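Local coordinates for acetylacetone-cleaving enzyme (PDB 3BAL), which cleaves acetylacetone with one molecule of oxygen to methylglyoxal and acetate, as a homotetramer that binds one iron cation per subunit, at residues G75-R80 against G105-P110. Numbering follows the deposited sequence.
Sequences GKMEVR and GKTFFP
Met-77 runs alongside the Phe-109 ring, while on the other side of this strand pairing in the cupin jelly roll the Glu-78 carboxylate meets the Phe-108 ring with their planes 46° apart. Met-77 SD lies obliquely to the Phe-109 ring, 4.6 Å from its centroid and 61° off the normal, a Met-aromatic contact. Glu-78 OE1 approaches Phe-108 CD2 at 3.8 Å, and Glu-78 OE2 crosses to Pro-110 CG at 3.2 Å. Between these side-chain groups, strand 76-79 pairs antiparallel with the short, weakly bonded strand 108-109 through a single bridge, Glu-78 and Phe-108 forming a hydrogen-bonded pair. The bond from Glu-78 N to Phe-108 O is short and nearly straight (2.9 Å, 178°), whereas the return bond from Phe-108 N to Glu-78 O is longer at 3.2 Å. The bridge joins 76-79, paired with 88-91, to 108-109, paired with 57-64. With CG anti to its backbone N, Met-77 reaches both Phe-109 and Thr-107, whose side chain lies about 4 Å from the zinc held by His-62, His-64 and His-104. Glu-78 O also accepts a hydrogen bond from a water and a CA-H...O contact from Thr-107 CA. A second water joins Arg-80 N, 3.0 Å away, to Thr-107 OG1.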
loop_
_atom_site.group_PDB
_atom_site.type_symbol
_atom_site.label_atom_id
_atom_site.label_comp_id
_atom_site.label_asym_id
_atom_site.label_seq_id
_atom_site.Cartn_x
_atom_site.Cartn_y
_atom_site.Cartn_z
ATOM N N GLY A 75 -20.101 16.060 -14.715
ATOM C CA GLY A 75 -20.851 15.071 -15.471
ATOM C C GLY A 75 -21.524 13.956 -14.695
ATOM O O GLY A 75 -21.982 14.147 -13.570
ATOM N N LYS A 76 -21.581 12.783 -15.324
ATOM C CA LYS A 76 -22.206 11.592 -14.751
ATOM C C LYS A 76 -21.461 10.357 -15.266
ATOM O O LYS A 76 -21.040 10.328 -16.424
ATOM C CB LYS A 76 -23.670 11.527 -15.188
ATOM C CG LYS A 76 -24.454 12.781 -14.881
ATOM C CD LYS A 76 -25.584 12.937 -15.861
ATOM C CE LYS A 76 -26.754 12.090 -15.483
ATOM N NZ LYS A 76 -27.853 13.053 -15.208
ATOM N N MET A 77 -21.312 9.338 -14.419
ATOM C CA MET A 77 -20.596 8.112 -14.799
ATOM C C MET A 77 -21.322 6.833 -14.344
ATOM O O MET A 77 -21.624 6.680 -13.164
ATOM C CB MET A 77 -19.175 8.146 -14.211
ATOM C CG MET A 77 -18.346 6.886 -14.443
ATOM S SD MET A 77 -16.649 7.075 -13.865
ATOM C CE MET A 77 -16.914 7.016 -12.093
ATOM N N GLU A 78 -21.600 5.930 -15.288
ATOM C CA GLU A 78 -22.277 4.665 -14.987
ATOM C C GLU A 78 -21.242 3.564 -14.788
ATOM O O GLU A 78 -20.614 3.117 -15.745
ATOM C CB GLU A 78 -23.228 4.274 -16.126
ATOM C CG GLU A 78 -24.536 5.064 -16.174
ATOM C CD GLU A 78 -25.274 4.904 -17.500
ATOM O OE1 GLU A 78 -25.063 3.885 -18.189
ATOM O OE2 GLU A 78 -26.075 5.794 -17.854
ATOM N N VAL A 79 -21.068 3.139 -13.539
ATOM C CA VAL A 79 -20.100 2.102 -13.188
ATOM C C VAL A 79 -20.798 0.790 -12.849
ATOM O O VAL A 79 -21.827 0.776 -12.170
ATOM C CB VAL A 79 -19.254 2.511 -11.963
ATOM C CG1 VAL A 79 -18.045 1.603 -11.844
ATOM C CG2 VAL A 79 -18.830 3.961 -12.075
ATOM N N ARG A 80 -20.220 -0.312 -13.315
ATOM C CA ARG A 80 -20.780 -1.636 -13.071
ATOM C C ARG A 80 -22.221 -1.745 -13.567
ATOM O O ARG A 80 -23.068 -2.368 -12.922
ATOM C CB ARG A 80 -20.689 -1.972 -11.578
ATOM C CG ARG A 80 -19.269 -2.298 -11.141
ATOM C CD ARG A 80 -19.121 -2.457 -9.636
ATOM N NE ARG A 80 -19.079 -1.177 -8.937
ATOM C CZ ARG A 80 -20.115 -0.616 -8.324
ATOM N NH1 ARG A 80 -21.296 -1.225 -8.313
ATOM N NH2 ARG A 80 -19.971 0.560 -7.727
ATOM N N GLY A 105 -17.260 -3.808 -17.308
ATOM C CA GLY A 105 -17.513 -4.161 -18.697
ATOM C C GLY A 105 -17.492 -3.001 -19.668
ATOM O O GLY A 105 -16.851 -3.079 -20.720
ATOM N N LYS A 106 -18.196 -1.927 -19.328
ATOM C CA LYS A 106 -18.244 -0.752 -20.191
ATOM C C LYS A 106 -18.593 0.525 -19.402
ATOM O O LYS A 106 -19.705 1.042 -19.510
ATOM C CB LYS A 106 -19.272 -0.992 -21.314
ATOM C CG LYS A 106 -19.251 0.036 -22.442
ATOM C CD LYS A 106 -20.242 -0.334 -23.535
ATOM C CE LYS A 106 -20.217 0.681 -24.663
ATOM N NZ LYS A 106 -21.245 0.419 -25.712
ATOM N N THR A 107 -17.655 1.020 -18.595
ATOM C CA THR A 107 -17.898 2.246 -17.836
ATOM C C THR A 107 -18.328 3.284 -18.881
ATOM O O THR A 107 -17.589 3.553 -19.833
ATOM C CB THR A 107 -16.624 2.701 -17.084
ATOM O OG1 THR A 107 -16.284 1.723 -16.095
ATOM C CG2 THR A 107 -16.848 4.042 -16.397
ATOM N N PHE A 108 -19.513 3.865 -18.684
ATOM C CA PHE A 108 -20.120 4.801 -19.641
ATOM C C PHE A 108 -20.413 6.233 -19.160
ATOM O O PHE A 108 -20.871 6.446 -18.033
ATOM C CB PHE A 108 -21.424 4.156 -20.138
ATOM C CG PHE A 108 -22.082 4.871 -21.282
ATOM C CD1 PHE A 108 -21.534 4.825 -22.558
ATOM C CD2 PHE A 108 -23.269 5.572 -21.086
ATOM C CE1 PHE A 108 -22.161 5.464 -23.629
ATOM C CE2 PHE A 108 -23.903 6.217 -22.151
ATOM C CZ PHE A 108 -23.348 6.162 -23.423
ATOM N N PHE A 109 -20.179 7.209 -20.039
ATOM C CA PHE A 109 -20.433 8.618 -19.726
ATOM C C PHE A 109 -21.550 9.186 -20.607
ATOM O O PHE A 109 -21.318 9.598 -21.742
ATOM C CB PHE A 109 -19.155 9.427 -19.909
ATOM C CG PHE A 109 -18.020 8.924 -19.077
ATOM C CD1 PHE A 109 -17.200 7.900 -19.542
ATOM C CD2 PHE A 109 -17.815 9.417 -17.794
ATOM C CE1 PHE A 109 -16.196 7.376 -18.741
ATOM C CE2 PHE A 109 -16.810 8.899 -16.979
ATOM C CZ PHE A 109 -16.000 7.877 -17.453
ATOM N N PRO A 110 -22.785 9.223 -20.079
ATOM C CA PRO A 110 -23.985 9.722 -20.773
ATOM C C PRO A 110 -23.921 11.200 -21.159
ATOM O O PRO A 110 -24.587 11.634 -22.095
ATOM C CB PRO A 110 -25.102 9.465 -19.759
ATOM C CG PRO A 110 -24.540 8.387 -18.856
ATOM C CD PRO A 110 -23.121 8.823 -18.697
HETATM O O HOH W 1 -21.649 0.782 -16.672
HETATM O O HOH W 2 -18.085 -0.369 -15.356
#